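Local coordinates for holo-[acyl-carrier-protein] synthase (Helicobacter pylori, PDB 5XUK), which belongs to the 4'-phosphopantetheinyl transferase superfamily, forms an assembly of three chains and holds coenzyme A between neighbouring subunits, at residues V7-A10 against R11-C15; R18-M21 against K22-R26; G45-A48 against L49-C53; T83-K86 against E87-D90. All coordinates share one frame; numbering follows the deposited sequence.

Contact 1. Residues V7-A10 against R11-C15; sequences VSIA and RIEKC
Ser8 does double duty: it ends a strand and caps the helix that starts at the very next residue, its OG accepting from Arg11 N at 3.2 Å with an N-H...O angle of 153°. The hydroxyl is turned inward over the first helical turn because OG lies anti to the backbone N of Ser8 (chi1 171°). Arg11 rides on the cap, its CB lying 3.7 Å from Ser8 CB, and its extended chain carries the guanidinium back past the strand. There NH1 passes Val7 CG1 at 3.9 Å, the two side chains crossing at about a right angle. NH1 makes its salt bridge with Asp104 of the second subunit. The same carboxylate oxygen accepts from Ser8 N, so one charge from a neighbour holds both the strand end and the arginine, and it probably suits the positive end of the helix. The junction belongs to the strand 2-8 to helix 9-15 transition at the start of the fold, where strand 2-8 forms one margin of the antiparallel sheet within this chain. Beyond the cap, regular helical bonding takes over: Ile12 N donates to Ser8 O at 3.2 Å, Glu13 N to Ile9 O at 2.8 Å and Lys14 N to Ala10 O at 3.0 Å. Ile12 sets CB against Ile9 O, 3.3 Å away. Glu13, extended beyond CG, reaches back along the helix until OE1 is 3.6 Å from Ala10 CA, while OE2 bonds to Ser40 on helix 40-56.

Contact 2. Residues R18-M21 against K22-R26; sequences RFKM and KFLER
Glu25 N donates to Met21 O at 2.9 Å, the shortest of the hydrogen bonds that start this helix. One residue earlier, Lys20 O takes two donors: Leu24 N at 3.3 Å in an almost straight bond (172°), and Phe23 N in a weak, strongly bent one. Lys22 N binds Phe19 O at 3.1 Å, but from well above the carbonyl plane (56° out of it), a sign that the chain is still turning there and has not yet reached helical geometry. Phe19 and Lys20 both have positive phi, uncommon for residues other than glycine, and two such residues in succession redirect the chain into helix 21-27, with Lys20 at the N-cap position. The hydrogen bonds between 18-21 and 22-26 are all main-chain, at the point where the loop after helix 9-15 enters helix 21-27. Around it the side chains pair at the surface. Phe19 and Lys22 run alongside each other and point the same way, with Phe19 CD2 3.9 Å from Lys22 CD; over one ring face, offset toward the rim, stands Arg18 NH1. Lys20 likewise lies beside Leu24, its NZ 3.5 Å from Leu24 CD1, and the ammonium reaches Asp38 in a long, weak ion pair. Glu25 lays its extended chain across Met21, CB over Met21 O at 3.2 Å and OE1 beside Met21 CB at 3.6 Å. On another side of the helix Phe23 sets CB against Lys20 O, and its ring meets that of Phe27.

Contact 3. Residues G45-A48 against L49-C53; sequences GFFA and LKEAC. With COA (coenzyme A), chain B.
Helix 40-56, the long helix that packs across the antiparallel sheet, brings Phe47 and Glu51 together one turn apart, beside bound coenzyme A. The two side chains run alongside and point the same way, with Phe47 CZ 3.5 Å from Glu51 OE1 and the ring and carboxylate planes nearly perpendicular (81°). A bend at chi2 (-69°) turns the glutamate along the ring, leaving CG 3.7 Å from Phe47 CE2. From there OE1 accepts a weak hydrogen bond from coenzyme A N8P at 3.4 Å. The ligand sits between subunits, since Ser102 and His103 of the second subunit also bind it, while Phe46 of this helix touches another coenzyme A. The Phe47 ring also meets those of Phe27, edge-to-face, and Phe67. The helix itself is regular and buried: Glu51 N meets Phe47 O at 3.0 Å in an almost straight bond (N-H...O 176°), and Ala52 N meets Ala48 O at 2.8 Å. Small Ala48 and Ala52, with Leu49 beside them, form the face that rests on strand 107-114 at Ala110 and Val112. Lys50 leaves by another side, CG crossing Phe46 O at 3.3 Å before its extended chain delivers NZ to Glu32 in a salt bridge and to the carbonyls of Phe27, Phe67 and Ile70, partners that together would satisfy a buried ammonium.

Contact 4. Residues T83-K86 against E87-D90; sequences TLSK and EKMD
Met89 N donates to Ser85 O at 2.7 Å, a short bond that meets the oxygen nearly end-on (C=O...N angle 173°) and closes the first turn of the helix. Met89 CB also presses against that oxygen at 3.3 Å. The methionine then bends at chi2 and chi3 (133° and -78°), which brings its methyl back over the incoming strand: CE lies 3.8 Å from Leu84 CB and 3.6 Å from Leu84 N. Leu84 is buried, packing on Leu57, Leu65, Ile70 and Leu97, and Leu97 is touched by Met89 as well. The contact is therefore a strand-to-helix turn: strand 80-84, the partner of 70-74 in a two-stranded antiparallel sheet, leads into helix 86-91, and a hydrophobic pair bridges the corner. Lys88 comes at Ser85 from the other flank. Its CB rests near Ser85 O at 3.5 Å and CG near Ser85 CB at 3.8 Å, after which the chain bends and carries NZ away to Glu64 O for a hydrogen bond. Ser85 and Lys88 both also touch Asp69 with their side chains. On the outer, exposed side Glu87 curls back toward Lys86, with OE1 4.0 Å from Lys86 C.

In the fold
All four contacts are local and follow in series along the chain; none nests within or crosses another. Contact 1 turns strand 2-8 into helix 9-15, and contact 2 starts helix 21-27 after the next loop; they touch where Cys15 O meets Phe23 CB at 3.2 Å. Contact 3 lies near the middle of the chain on helix 40-56 and meets contact 1 through Val7, whose CG2 is 3.8 Å from Phe47 CD2, tying that helix to the first strand. Contact 4 closes the corner between strand 80-84 and helix 86-91, on the opposite side of the chain's centre from contact 1, their centres about 29 Å apart.

Contact 1. Residues V7-A10 against R11-C15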
loop_
_atom_site.group_PDB
_atom_site.type_symbol
_atom_site.label_atom_id
_atom_site.label_comp_id
_atom_site.label_asym_id
_atom_site.label_seq_id
_atom_site.Cartn_x
_atom_site.Cartn_y
_atom_site.Cartn_z
ATOM N N VAL A 7 2.341 -9.850 3.427
ATOM C CA VAL A 7 2.487 -11.209 3.943
ATOM C C VAL A 7 3.392 -11.983 3.018
ATOM O O VAL A 7 3.318 -11.823 1.791
ATOM C CB VAL A 7 1.105 -11.912 4.052
ATOM C CG1 VAL A 7 1.255 -13.399 4.307
ATOM C CG2 VAL A 7 0.267 -11.273 5.148
ATOM N N SER A 8 4.259 -12.799 3.601
ATOM C CA SER A 8 5.043 -13.769 2.852
ATOM C C SER A 8 4.136 -14.919 2.421
ATOM O O SER A 8 3.489 -15.568 3.272
ATOM C CB SER A 8 6.152 -14.326 3.724
ATOM O OG SER A 8 6.797 -15.425 3.096
ATOM N N ILE A 9 4.088 -15.160 1.109
ATOM C CA ILE A 9 3.276 -16.229 0.557
ATOM C C ILE A 9 3.794 -17.563 1.063
ATOM O O ILE A 9 3.021 -18.394 1.537
ATOM C CB ILE A 9 3.278 -16.222 -0.983
ATOM C CG1 ILE A 9 2.565 -14.965 -1.493
ATOM C CG2 ILE A 9 2.592 -17.476 -1.502
ATOM C CD1 ILE A 9 2.422 -14.865 -2.998
ATOM N N ALA A 10 5.112 -17.733 0.988
ATOM C CA ALA A 10 5.801 -18.900 1.541
ATOM C C ALA A 10 5.439 -19.199 3.001
ATOM O O ALA A 10 5.294 -20.354 3.378
ATOM C CB ALA A 10 7.305 -18.722 1.401
ATOM N N ARG A 11 5.295 -18.164 3.820
ATOM C CA ARG A 11 4.898 -18.345 5.220
ATOM C C ARG A 11 3.452 -18.850 5.325
ATOM O O ARG A 11 3.121 -19.634 6.224
ATOM C CB ARG A 11 5.073 -17.034 5.999
ATOM C CG ARG A 11 4.288 -16.941 7.300
ATOM C CD ARG A 11 4.604 -15.662 8.069
ATOM N NE ARG A 11 3.514 -15.329 8.990
ATOM C CZ ARG A 11 2.699 -14.279 8.887
ATOM N NH1 ARG A 11 2.833 -13.388 7.908
ATOM N NH2 ARG A 11 1.737 -14.108 9.792
ATOM N N ILE A 12 2.589 -18.380 4.429
ATOM C CA ILE A 12 1.235 -18.912 4.359
ATOM C C ILE A 12 1.273 -20.375 3.912
ATOM O O ILE A 12 0.656 -21.225 4.557
ATOM C CB ILE A 12 0.320 -18.074 3.443
ATOM C CG1 ILE A 12 -0.545 -17.147 4.295
ATOM C CG2 ILE A 12 -0.583 -18.972 2.603
ATOM C CD1 ILE A 12 0.249 -16.195 5.156
ATOM N N GLU A 13 2.022 -20.663 2.844
ATOM C CA GLU A 13 2.215 -22.046 2.366
ATOM C C GLU A 13 2.604 -23.014 3.488
ATOM O O GLU A 13 2.039 -24.099 3.590
ATOM C CB GLU A 13 3.253 -22.114 1.229
ATOM C CG GLU A 13 2.698 -21.671 -0.117
ATOM C CD GLU A 13 3.717 -21.658 -1.247
ATOM O OE1 GLU A 13 4.899 -21.351 -0.994
ATOM O OE2 GLU A 13 3.327 -21.934 -2.407
ATOM N N LYS A 14 3.551 -22.617 4.334
ATOM C CA LYS A 14 4.006 -23.486 5.423
ATOM C C LYS A 14 3.007 -23.565 6.580
ATOM O O LYS A 14 3.065 -24.498 7.371
ATOM C CB LYS A 14 5.403 -23.070 5.914
ATOM C CG LYS A 14 6.492 -23.297 4.868
ATOM C CD LYS A 14 7.883 -22.883 5.345
ATOM C CE LYS A 14 8.749 -24.060 5.799
ATOM N NZ LYS A 14 8.412 -24.572 7.158
ATOM N N CYS A 15 2.095 -22.600 6.679
ATOM C CA CYS A 15 0.976 -22.697 7.623
ATOM C C CYS A 15 -0.214 -23.453 7.015
ATOM O O CYS A 15 -1.139 -23.832 7.729
ATOM C CB CYS A 15 0.529 -21.311 8.092
ATOM S SG CYS A 15 1.776 -20.394 9.029
#

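Contact 2. Residues R18-M21 against K22-R26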
loop_
_atom_site.group_PDB
_atom_site.type_symbol
_atom_site.label_atom_id
_atom_site.label_comp_id
_atom_site.label_asym_id
_atom_site.label_seq_id
_atom_site.Cartn_x
_atom_site.Cartn_y
_atom_site.Cartn_z
ATOM N N ARG A 18 -0.220 -26.990 8.297
ATOM C CA ARG A 18 -0.476 -27.084 9.737
ATOM C C ARG A 18 -1.873 -27.662 9.907
ATOM O O ARG A 18 -2.837 -26.944 10.194
ATOM C CB ARG A 18 -0.357 -25.710 10.407
ATOM C CG ARG A 18 -0.461 -25.711 11.928
ATOM C CD ARG A 18 0.666 -26.505 12.577
ATOM N NE ARG A 18 0.367 -27.935 12.672
ATOM C CZ ARG A 18 1.229 -28.875 13.069
ATOM N NH1 ARG A 18 0.845 -30.147 13.119
ATOM N NH2 ARG A 18 2.475 -28.559 13.415
ATOM N N PHE A 19 -1.959 -28.978 9.710
ATOM C CA PHE A 19 -3.229 -29.710 9.598
ATOM C C PHE A 19 -4.151 -29.115 8.517
ATOM O O PHE A 19 -5.376 -29.215 8.616
ATOM C CB PHE A 19 -3.946 -29.815 10.963
ATOM C CG PHE A 19 -3.249 -30.718 11.959
ATOM C CD1 PHE A 19 -2.964 -32.045 11.644
ATOM C CD2 PHE A 19 -2.899 -30.247 13.222
ATOM C CE1 PHE A 19 -2.330 -32.874 12.558
ATOM C CE2 PHE A 19 -2.267 -31.074 14.140
ATOM C CZ PHE A 19 -1.982 -32.389 13.807
ATOM N N LYS A 20 -3.543 -28.525 7.480
ATOM C CA LYS A 20 -4.259 -27.901 6.355
ATOM C C LYS A 20 -5.507 -27.126 6.795
ATOM O O LYS A 20 -5.461 -25.907 6.981
ATOM C CB LYS A 20 -4.608 -28.961 5.286
ATOM C CG LYS A 20 -5.333 -28.446 4.037
ATOM C CD LYS A 20 -4.361 -27.955 2.971
ATOM C CE LYS A 20 -5.034 -27.747 1.621
ATOM N NZ LYS A 20 -5.814 -26.484 1.557
ATOM N N MET A 21 -6.603 -27.857 6.974
ATOM C CA MET A 21 -7.905 -27.274 7.256
ATOM C C MET A 21 -7.937 -26.453 8.546
ATOM O O MET A 21 -8.657 -25.458 8.636
ATOM C CB MET A 21 -8.974 -28.382 7.297
ATOM C CG MET A 21 -8.817 -29.410 8.411
ATOM S SD MET A 21 -9.761 -30.912 8.104
ATOM C CE MET A 21 -8.761 -31.721 6.853
ATOM N N LYS A 22 -7.149 -26.862 9.533
ATOM C CA LYS A 22 -7.151 -26.194 10.831
ATOM C C LYS A 22 -6.754 -24.725 10.659
ATOM O O LYS A 22 -7.374 -23.839 11.246
ATOM C CB LYS A 22 -6.229 -26.921 11.822
ATOM C CG LYS A 22 -6.870 -27.199 13.177
ATOM C CD LYS A 22 -6.164 -28.327 13.922
ATOM C CE LYS A 22 -6.976 -28.809 15.116
ATOM N NZ LYS A 22 -6.250 -29.844 15.908
ATOM N N PHE A 23 -5.749 -24.467 9.825
ATOM C CA PHE A 23 -5.360 -23.092 9.500
ATOM C C PHE A 23 -6.421 -22.376 8.669
ATOM O O PHE A 23 -6.974 -21.358 9.099
ATOM C CB PHE A 23 -4.014 -23.063 8.762
ATOM C CG PHE A 23 -3.520 -21.671 8.428
ATOM C CD1 PHE A 23 -3.497 -20.666 9.399
ATOM C CD2 PHE A 23 -3.057 -21.373 7.147
ATOM C CE1 PHE A 23 -3.036 -19.394 9.096
ATOM C CE2 PHE A 23 -2.596 -20.099 6.840
ATOM C CZ PHE A 23 -2.585 -19.110 7.816
ATOM N N LEU A 24 -6.707 -22.911 7.484
ATOM C CA LEU A 24 -7.574 -22.220 6.538
ATOM C C LEU A 24 -8.906 -21.843 7.119
ATOM O O LEU A 24 -9.409 -20.743 6.883
ATOM C CB LEU A 24 -7.838 -23.074 5.302
ATOM C CG LEU A 24 -6.819 -23.004 4.180
ATOM C CD1 LEU A 24 -7.439 -23.665 2.953
ATOM C CD2 LEU A 24 -6.408 -21.565 3.898
ATOM N N GLU A 25 -9.491 -22.762 7.876
ATOM C CA GLU A 25 -10.876 -22.600 8.290
ATOM C C GLU A 25 -11.031 -21.650 9.454
ATOM O O GLU A 25 -12.128 -21.187 9.725
ATOM C CB GLU A 25 -11.509 -23.967 8.544
ATOM C CG GLU A 25 -11.686 -24.735 7.237
ATOM C CD GLU A 25 -12.069 -26.193 7.416
ATOM O OE1 GLU A 25 -12.088 -26.914 6.391
ATOM O OE2 GLU A 25 -12.340 -26.623 8.560
ATOM N N ARG A 26 -9.920 -21.322 10.105
ATOM C CA ARG A 26 -9.873 -20.222 11.077
ATOM C C ARG A 26 -10.122 -18.858 10.432
ATOM O O ARG A 26 -10.860 -18.055 10.984
ATOM C CB ARG A 26 -8.536 -20.203 11.834
ATOM C CG ARG A 26 -8.404 -21.286 12.904
ATOM C CD ARG A 26 -6.947 -21.518 13.303
ATOM N NE ARG A 26 -6.783 -22.663 14.208
ATOM C CZ ARG A 26 -5.612 -23.167 14.611
ATOM N NH1 ARG A 26 -5.594 -24.211 15.435
ATOM N NH2 ARG A 26 -4.458 -22.644 14.200
#

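Contact 3. Residues G45-A48 against L49-C53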
loop_
_atom_site.group_PDB
_atom_site.type_symbol
_atom_site.label_atom_id
_atom_site.label_comp_id
_atom_site.label_asym_id
_atom_site.label_seq_id
_atom_site.Cartn_x
_atom_site.Cartn_y
_atom_site.Cartn_z
ATOM N N GLY A 45 -3.264 -13.594 0.003
ATOM C CA GLY A 45 -3.951 -12.346 -0.297
ATOM C C GLY A 45 -5.179 -12.039 0.520
ATOM O O GLY A 45 -5.361 -10.899 0.967
ATOM N N PHE A 46 -6.049 -13.039 0.708
ATOM C CA PHE A 46 -7.232 -12.866 1.548
ATOM C C PHE A 46 -6.801 -12.681 2.987
ATOM O O PHE A 46 -7.370 -11.888 3.713
ATOM C CB PHE A 46 -8.206 -14.061 1.431
ATOM C CG PHE A 46 -8.990 -14.094 0.138
ATOM C CD1 PHE A 46 -8.583 -13.357 -0.987
ATOM C CD2 PHE A 46 -10.125 -14.900 0.029
ATOM C CE1 PHE A 46 -9.311 -13.397 -2.173
ATOM C CE2 PHE A 46 -10.848 -14.953 -1.158
ATOM C CZ PHE A 46 -10.442 -14.204 -2.262
ATOM N N PHE A 47 -5.792 -13.405 3.402
ATOM C CA PHE A 47 -5.254 -13.215 4.739
ATOM C C PHE A 47 -4.786 -11.765 4.913
ATOM O O PHE A 47 -5.127 -11.113 5.894
ATOM C CB PHE A 47 -4.081 -14.159 4.970
ATOM C CG PHE A 47 -3.586 -14.160 6.386
ATOM C CD1 PHE A 47 -4.174 -14.990 7.338
ATOM C CD2 PHE A 47 -2.541 -13.317 6.777
ATOM C CE1 PHE A 47 -3.727 -14.982 8.650
ATOM C CE2 PHE A 47 -2.087 -13.308 8.095
ATOM C CZ PHE A 47 -2.678 -14.144 9.029
ATOM N N ALA A 48 -4.039 -11.257 3.927
ATOM C CA ALA A 48 -3.469 -9.921 4.003
ATOM C C ALA A 48 -4.602 -8.901 4.030
ATOM O O ALA A 48 -4.567 -7.917 4.786
ATOM C CB ALA A 48 -2.516 -9.683 2.833
ATOM N N LEU A 49 -5.644 -9.168 3.254
ATOM C CA LEU A 49 -6.784 -8.254 3.188
ATOM C C LEU A 49 -7.570 -8.206 4.485
ATOM O O LEU A 49 -8.149 -7.177 4.819
ATOM C CB LEU A 49 -7.708 -8.661 2.031
ATOM C CG LEU A 49 -9.000 -7.879 1.836
ATOM C CD1 LEU A 49 -8.659 -6.427 1.628
ATOM C CD2 LEU A 49 -9.779 -8.424 0.645
ATOM N N LYS A 50 -7.638 -9.329 5.197
ATOM C CA LYS A 50 -8.378 -9.362 6.449
ATOM C C LYS A 50 -7.567 -8.658 7.536
ATOM O O LYS A 50 -8.084 -7.862 8.301
ATOM C CB LYS A 50 -8.699 -10.805 6.836
ATOM C CG LYS A 50 -9.733 -11.447 5.918
ATOM C CD LYS A 50 -10.513 -12.565 6.615
ATOM C CE LYS A 50 -11.520 -13.226 5.667
ATOM N NZ LYS A 50 -12.617 -13.970 6.367
ATOM N N GLU A 51 -6.287 -8.951 7.603
ATOM C CA GLU A 51 -5.403 -8.174 8.464
ATOM C C GLU A 51 -5.518 -6.673 8.189
ATOM O O GLU A 51 -5.697 -5.896 9.115
ATOM C CB GLU A 51 -3.972 -8.632 8.289
ATOM C CG GLU A 51 -3.701 -10.040 8.784
ATOM C CD GLU A 51 -3.790 -10.175 10.299
ATOM O OE1 GLU A 51 -3.224 -11.154 10.835
ATOM O OE2 GLU A 51 -4.409 -9.307 10.952
ATOM N N ALA A 52 -5.491 -6.282 6.911
ATOM C CA ALA A 52 -5.492 -4.869 6.523
ATOM C C ALA A 52 -6.780 -4.190 6.938
ATOM O O ALA A 52 -6.795 -2.995 7.273
ATOM C CB ALA A 52 -5.293 -4.737 5.017
ATOM N N CYS A 53 -7.874 -4.945 6.857
ATOM C CA CYS A 53 -9.187 -4.481 7.297
ATOM C C CYS A 53 -9.238 -4.237 8.807
ATOM O O CYS A 53 -9.906 -3.299 9.264
ATOM C CB CYS A 53 -10.261 -5.518 6.964
ATOM S SG CYS A 53 -11.929 -4.862 7.183
HETATM N N1A COA B . -4.694 -1.033 14.543
HETATM C C2A COA B . -3.930 -0.629 13.506
HETATM N N3A COA B . -2.661 -1.038 13.335
HETATM C C4A COA B . -2.086 -1.869 14.221
HETATM C C5A COA B . -2.860 -2.346 15.375
HETATM C C6A COA B . -4.250 -1.872 15.496
HETATM N N6A COA B . -5.046 -2.263 16.525
HETATM N N7A COA B . -2.045 -3.148 16.078
HETATM C C8A COA B . -0.845 -3.208 15.439
HETATM N N9A COA B . -0.883 -2.423 14.329
HETATM C C1B COA B . 0.226 -2.193 13.395
HETATM C C2B COA B . 1.452 -1.700 14.170
HETATM O O2B COA B . 1.993 -0.499 13.619
HETATM C C3B COA B . 2.474 -2.804 14.044
HETATM O O3B COA B . 3.806 -2.347 13.831
HETATM P P3B COA B . 4.739 -1.782 15.036
HETATM O O7A COA B . 4.314 -2.579 16.253
HETATM O O8A COA B . 6.143 -2.133 14.616
HETATM O O9A COA B . 4.384 -0.305 15.040
HETATM C C4B COA B . 1.987 -3.539 12.820
HETATM O O4B COA B . 0.566 -3.428 12.785
HETATM C C5B COA B . 2.420 -4.985 12.811
HETATM O O5B COA B . 2.757 -5.203 11.460
HETATM P P1A COA B . 2.489 -6.578 10.734
HETATM O O1A COA B . 3.698 -7.395 11.140
HETATM O O2A COA B . 2.133 -6.388 9.279
HETATM O O3A COA B . 1.128 -7.006 11.428
HETATM P P2A COA B . 0.686 -8.544 11.455
HETATM O O4A COA B . 0.097 -8.927 10.103
HETATM O O5A COA B . 1.850 -9.341 12.015
HETATM O O6A COA B . -0.477 -8.446 12.579
HETATM C CBP COA B . -2.400 -7.526 13.797
HETATM C CCP COA B . -1.159 -7.232 12.948
HETATM C CDP COA B . -2.429 -6.622 15.020
HETATM C CEP COA B . -3.649 -7.254 12.971
HETATM C CAP COA B . -2.330 -8.993 14.263
HETATM O OAP COA B . -1.480 -9.088 15.412
HETATM C C9P COA B . -3.653 -9.600 14.614
HETATM O O9P COA B . -4.472 -8.987 15.281
HETATM N N8P COA B . -3.840 -10.844 14.164
#

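Contact 4. Residues T83-K86 against E87-D90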
loop_
_atom_site.group_PDB
_atom_site.type_symbol
_atom_site.label_atom_id
_atom_site.label_comp_id
_atom_site.label_asym_id
_atom_site.label_seq_id
_atom_site.Cartn_x
_atom_site.Cartn_y
_atom_site.Cartn_z
ATOM N N THR A 83 -17.124 -6.982 3.069
ATOM C CA THR A 83 -18.249 -6.589 3.907
ATOM C C THR A 83 -18.063 -7.158 5.309
ATOM O O THR A 83 -17.466 -8.223 5.489
ATOM C CB THR A 83 -19.587 -7.085 3.325
ATOM O OG1 THR A 83 -19.504 -8.491 3.069
ATOM C CG2 THR A 83 -19.916 -6.369 2.015
ATOM N N LEU A 84 -18.563 -6.430 6.299
ATOM C CA LEU A 84 -18.599 -6.910 7.668
ATOM C C LEU A 84 -20.008 -7.366 7.978
ATOM O O LEU A 84 -20.936 -7.049 7.235
ATOM C CB LEU A 84 -18.217 -5.794 8.630
ATOM C CG LEU A 84 -16.775 -5.307 8.553
ATOM C CD1 LEU A 84 -16.625 -4.067 9.411
ATOM C CD2 LEU A 84 -15.821 -6.396 9.006
ATOM N N SER A 85 -20.159 -8.105 9.076
ATOM C CA SER A 85 -21.477 -8.380 9.657
ATOM C C SER A 85 -22.285 -7.086 9.769
ATOM O O SER A 85 -21.753 -6.052 10.170
ATOM C CB SER A 85 -21.330 -8.993 11.051
ATOM O OG SER A 85 -20.389 -10.052 11.043
ATOM N N LYS A 86 -23.567 -7.153 9.417
ATOM C CA LYS A 86 -24.467 -5.989 9.480
ATOM C C LYS A 86 -24.465 -5.331 10.868
ATOM O O LYS A 86 -24.668 -4.120 10.988
ATOM C CB LYS A 86 -25.896 -6.400 9.092
ATOM C CG LYS A 86 -26.049 -6.789 7.625
ATOM C CD LYS A 86 -27.140 -7.829 7.411
ATOM C CE LYS A 86 -27.172 -8.302 5.965
ATOM N NZ LYS A 86 -28.169 -9.385 5.738
ATOM N N GLU A 87 -24.234 -6.142 11.901
ATOM C CA GLU A 87 -24.070 -5.649 13.264
ATOM C C GLU A 87 -22.736 -4.924 13.408
ATOM O O GLU A 87 -22.706 -3.736 13.742
ATOM C CB GLU A 87 -24.153 -6.799 14.278
ATOM C CG GLU A 87 -25.574 -7.259 14.602
ATOM C CD GLU A 87 -26.239 -8.051 13.482
ATOM O OE1 GLU A 87 -25.520 -8.689 12.674
ATOM O OE2 GLU A 87 -27.491 -8.043 13.417
ATOM N N LYS A 88 -21.643 -5.644 13.142
ATOM C CA LYS A 88 -20.279 -5.086 13.185
ATOM C C LYS A 88 -20.143 -3.814 12.349
ATOM O O LYS A 88 -19.418 -2.887 12.722
ATOM C CB LYS A 88 -19.261 -6.113 12.695
ATOM C CG LYS A 88 -19.092 -7.322 13.598
ATOM C CD LYS A 88 -18.310 -6.976 14.850
ATOM C CE LYS A 88 -18.207 -8.174 15.778
ATOM N NZ LYS A 88 -17.455 -7.843 17.018
ATOM N N MET A 89 -20.851 -3.781 11.224
ATOM C CA MET A 89 -20.903 -2.608 10.357
ATOM C C MET A 89 -21.455 -1.389 11.104
ATOM O O MET A 89 -21.016 -0.260 10.869
ATOM C CB MET A 89 -21.750 -2.920 9.115
ATOM C CG MET A 89 -21.654 -1.890 8.003
ATOM S SD MET A 89 -21.409 -2.631 6.373
ATOM C CE MET A 89 -19.665 -3.039 6.437
ATOM N N ASP A 90 -22.409 -1.629 12.006
ATOM C CA ASP A 90 -22.954 -0.578 12.875
ATOM C C ASP A 90 -22.089 -0.326 14.106
ATOM O O ASP A 90 -21.851 0.831 14.457
ATOM C CB ASP A 90 -24.390 -0.908 13.305
ATOM C CG ASP A 90 -25.432 -0.290 12.390
ATOM O OD1 ASP A 90 -25.097 0.067 11.237
ATOM O OD2 ASP A 90 -26.593 -0.159 12.833
#